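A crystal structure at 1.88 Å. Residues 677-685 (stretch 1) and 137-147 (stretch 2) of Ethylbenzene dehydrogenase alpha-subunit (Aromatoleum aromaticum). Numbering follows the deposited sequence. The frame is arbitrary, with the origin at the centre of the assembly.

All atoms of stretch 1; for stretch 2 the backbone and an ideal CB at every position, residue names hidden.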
# COMPACT_ATOMS: atom_id res chain seq x y z
N SER A 677 11.26 -20.35 4.36
CA SER A 677 10.17 -21.05 5.05
C SER A 677 9.69 -22.25 4.27
O SER A 677 9.42 -23.28 4.85
CB SER A 677 8.98 -20.12 5.32
OG SER A 677 9.29 -19.15 6.28
N VAL A 678 9.68 -22.13 2.96
CA VAL A 678 9.24 -23.18 2.05
C VAL A 678 10.14 -23.14 0.83
O VAL A 678 10.75 -22.09 0.57
CB VAL A 678 7.79 -22.94 1.60
CG1 VAL A 678 6.80 -23.07 2.78
CG2 VAL A 678 7.69 -21.58 0.94
N ALA A 679 10.26 -24.27 0.13
CA ALA A 679 11.03 -24.38 -1.09
C ALA A 679 10.34 -23.53 -2.13
O ALA A 679 9.10 -23.44 -2.14
CB ALA A 679 11.13 -25.87 -1.59
N PRO A 680 11.12 -22.91 -3.03
CA PRO A 680 10.42 -22.26 -4.15
C PRO A 680 9.64 -23.29 -4.99
O PRO A 680 10.01 -24.46 -4.99
CB PRO A 680 11.56 -21.65 -4.99
CG PRO A 680 12.74 -21.69 -4.19
CD PRO A 680 12.57 -22.73 -3.10
N PRO A 681 8.54 -22.88 -5.65
CA PRO A 681 7.76 -23.83 -6.45
C PRO A 681 8.34 -24.02 -7.83
O PRO A 681 9.14 -23.19 -8.29
CB PRO A 681 6.42 -23.14 -6.60
CG PRO A 681 6.74 -21.66 -6.58
CD PRO A 681 8.00 -21.51 -5.74
N GLY A 682 7.88 -25.06 -8.51
CA GLY A 682 8.21 -25.31 -9.92
C GLY A 682 9.72 -25.34 -10.06
O GLY A 682 10.39 -26.06 -9.34
N GLU A 683 10.26 -24.53 -10.96
CA GLU A 683 11.71 -24.47 -11.12
C GLU A 683 12.25 -23.09 -10.80
O GLU A 683 13.25 -22.63 -11.39
CB GLU A 683 12.11 -24.93 -12.53
CG GLU A 683 11.73 -26.38 -12.79
CD GLU A 683 11.94 -26.79 -14.24
OE1 GLU A 683 12.48 -25.98 -15.02
OE2 GLU A 683 11.56 -27.92 -14.59
N CYS A 684 11.57 -22.43 -9.86
CA CYS A 684 12.01 -21.15 -9.34
C CYS A 684 13.39 -21.25 -8.70
O CYS A 684 13.62 -22.11 -7.88
CB CYS A 684 11.02 -20.63 -8.32
SG CYS A 684 9.50 -20.07 -9.09
N ARG A 685 14.29 -20.35 -9.07
CA ARG A 685 15.63 -20.33 -8.50
C ARG A 685 15.90 -19.01 -7.77
O ARG A 685 15.25 -18.00 -8.04
CB ARG A 685 16.66 -20.45 -9.61
CG ARG A 685 16.78 -21.83 -10.22
CD ARG A 685 17.94 -21.89 -11.13
NE ARG A 685 17.95 -23.16 -11.86
CZ ARG A 685 18.85 -24.11 -11.69
NH1 ARG A 685 19.84 -23.98 -10.81
NH2 ARG A 685 18.76 -25.21 -12.41
N UNK A 137 2.45 -15.75 -3.13
CA UNK A 137 3.17 -17.00 -3.33
C UNK A 137 2.34 -18.08 -4.04
O UNK A 137 2.89 -19.00 -4.61
CB UNK A 137 3.65 -17.53 -1.98
N UNK A 138 1.02 -18.00 -3.99
CA UNK A 138 0.20 -18.99 -4.68
C UNK A 138 -0.65 -18.36 -5.76
O UNK A 138 -1.55 -19.00 -6.27
CB UNK A 138 -0.69 -19.73 -3.68
N UNK A 139 -0.27 -17.16 -6.20
CA UNK A 139 -1.08 -16.44 -7.17
C UNK A 139 -0.73 -16.73 -8.61
O UNK A 139 0.40 -17.11 -8.94
CB UNK A 139 -0.96 -14.94 -6.92
N UNK A 140 -1.71 -16.51 -9.48
CA UNK A 140 -1.54 -16.81 -10.89
C UNK A 140 -0.65 -15.82 -11.61
O UNK A 140 -0.45 -15.93 -12.81
CB UNK A 140 -2.91 -16.86 -11.58
N UNK A 141 -0.15 -14.82 -10.88
CA UNK A 141 0.83 -13.91 -11.48
C UNK A 141 2.20 -14.53 -11.55
O UNK A 141 3.09 -13.97 -12.17
CB UNK A 141 0.90 -12.60 -10.69
N UNK A 142 2.41 -15.68 -10.91
CA UNK A 142 3.76 -16.21 -10.81
C UNK A 142 4.23 -16.94 -12.04
O UNK A 142 3.49 -17.71 -12.63
CB UNK A 142 3.85 -17.15 -9.61
N UNK A 143 5.49 -16.70 -12.39
CA UNK A 143 6.21 -17.50 -13.34
C UNK A 143 7.05 -18.52 -12.55
O UNK A 143 7.79 -18.17 -11.62
CB UNK A 143 7.08 -16.63 -14.25
N UNK A 144 6.84 -19.79 -12.89
CA UNK A 144 7.40 -20.91 -12.15
C UNK A 144 8.33 -21.77 -12.99
O UNK A 144 9.04 -22.63 -12.45
CB UNK A 144 6.27 -21.78 -11.59
N UNK A 145 8.35 -21.53 -14.30
CA UNK A 145 9.20 -22.27 -15.20
C UNK A 145 9.82 -21.34 -16.19
O UNK A 145 9.20 -20.32 -16.55
CB UNK A 145 8.42 -23.38 -15.92
N UNK A 146 11.01 -21.68 -16.65
CA UNK A 146 11.59 -20.82 -17.67
C UNK A 146 10.73 -20.81 -18.89
O UNK A 146 10.27 -21.87 -19.32
CB UNK A 146 13.01 -21.27 -18.03
N UNK A 147 10.49 -19.62 -19.42
CA UNK A 147 9.65 -19.44 -20.59
C UNK A 147 10.47 -18.86 -21.70
O UNK A 147 11.29 -17.95 -21.46
CB UNK A 147 8.45 -18.55 -20.28

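At position 137 the CA-to-CB bond runs sideways to stretch 1 and nothing of that stretch lies near the CB, so many residues would fit. Leu137 is deposited; its end comes nearer, but Leu137 CD1 still lies 5.0 Å from Val678 CG2. Position 138 is likewise sideways, and only a long side chain could reach Val678. Tyr138 does so: its OH lies 4.4 Å from Val678 CG2, a loose contact.

Positions 139, 140 and 141 are out of reach, and stretch 1 cannot select among side chains there. The backbone makes a type I turn from 139 to 142, closed by the amide N of 142 bonding to O of 139 at 3.2 Å. Position 139 is Gly139, position 140 is Asp140 and position 141 is Glu141.

Position 142 points toward stretch 1, yet its CB has no neighbour there within 5.5 Å. A long side chain is needed to cross the gap, and it would meet the ring of Pro681 and the sulfur of Cys684; a long aliphatic, an aromatic or a flat cation would all suit. Arg142 is deposited. Pro681 CG lies over one face of its guanidinium, and NH2 is 3.6 Å from Pro681 CD and 3.9 Å from Cys684 SG. The group is also tied back to its own stretch, NH1 donating to Leu137 O at 3.0 Å.

Position 143 points away, so its side chain is little constrained by stretch 1, and Val143 stays clear. Its backbone is what touches, with Val143 O 3.6 Å from Cys684 SG.

Position 144 offers stretch 1 a carbonyl: its O accepts a hydrogen bond from Glu683 N at 2.7 Å and 162°, a contact available to any residue. The CB, directed sideways, is 4.4 Å from both Gly682 CA and Cys684 SG, so a side chain with a flexible aliphatic portion could run along Pro681. Lys144 does this, its CD 4.0 Å from Pro681 CB, while NZ extends beyond.

At 145 the CB is sideways, 4.9 Å from Glu683 OE1. Gly682 leaves room beside its CA, which a long or flat side chain could use; a polar or cationic one could approach the carboxylate. Tyr145 brings its OH to 3.6 Å from Gly682 CA, and Glu683 CD sits at the ring edge, 3.7 Å from CD1. A CB on Gly682 would come within 3.2 Å of Tyr145 CZ and 2.7 Å of Lys144 O.

Position 146, with phi of -62°, permits proline among many others. Pro146 places its CD 3.5 Å from Glu683 OE1. Position 147 is out of reach; Leu147 makes no contact.

Stretch 2, residues 137-147: LYGDERVKYPL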
# COMPACT_ATOMS: atom_id res chain seq x y z
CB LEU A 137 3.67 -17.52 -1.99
CG LEU A 137 4.66 -16.64 -1.25
CD1 LEU A 137 5.09 -17.37 0.07
CD2 LEU A 137 5.86 -16.27 -2.11
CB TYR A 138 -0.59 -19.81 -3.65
CG TYR A 138 0.43 -20.27 -2.61
CD1 TYR A 138 1.29 -21.33 -2.90
CD2 TYR A 138 0.61 -19.57 -1.39
CE1 TYR A 138 2.27 -21.72 -1.99
CE2 TYR A 138 1.57 -19.92 -0.48
CZ TYR A 138 2.41 -21.01 -0.79
OH TYR A 138 3.39 -21.39 0.06
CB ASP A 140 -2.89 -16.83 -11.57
CG ASP A 140 -3.69 -18.07 -11.22
OD1 ASP A 140 -3.08 -19.11 -10.94
OD2 ASP A 140 -4.92 -18.00 -11.25
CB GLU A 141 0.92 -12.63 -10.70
CG GLU A 141 1.40 -12.80 -9.23
CD GLU A 141 0.25 -12.78 -8.24
OE1 GLU A 141 -0.69 -13.63 -8.39
OE2 GLU A 141 0.31 -11.93 -7.29
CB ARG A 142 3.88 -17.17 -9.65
CG ARG A 142 3.71 -16.52 -8.34
CD ARG A 142 4.20 -17.47 -7.26
NE ARG A 142 5.65 -17.53 -7.24
CZ ARG A 142 6.37 -18.02 -6.25
NH1 ARG A 142 5.78 -18.50 -5.17
NH2 ARG A 142 7.71 -18.02 -6.33
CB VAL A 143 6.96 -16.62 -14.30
CG1 VAL A 143 5.95 -15.76 -15.03
CG2 VAL A 143 7.93 -15.71 -13.59
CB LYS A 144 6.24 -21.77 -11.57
CG LYS A 144 5.53 -21.12 -10.38
CD LYS A 144 4.35 -21.97 -9.77
CE LYS A 144 3.49 -22.68 -10.78
NZ LYS A 144 2.36 -23.45 -10.13
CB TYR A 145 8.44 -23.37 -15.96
CG TYR A 145 7.82 -24.36 -15.03
CD1 TYR A 145 8.56 -25.42 -14.55
CD2 TYR A 145 6.53 -24.21 -14.58
CE1 TYR A 145 8.03 -26.30 -13.65
CE2 TYR A 145 5.98 -25.10 -13.66
CZ TYR A 145 6.74 -26.14 -13.22
OH TYR A 145 6.22 -27.05 -12.34
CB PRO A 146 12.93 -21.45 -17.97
CG PRO A 146 13.25 -22.28 -16.78
CD PRO A 146 11.93 -22.78 -16.28
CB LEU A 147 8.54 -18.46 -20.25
CG LEU A 147 7.60 -18.96 -19.16
CD1 LEU A 147 6.60 -17.80 -18.76
CD2 LEU A 147 6.90 -20.22 -19.64
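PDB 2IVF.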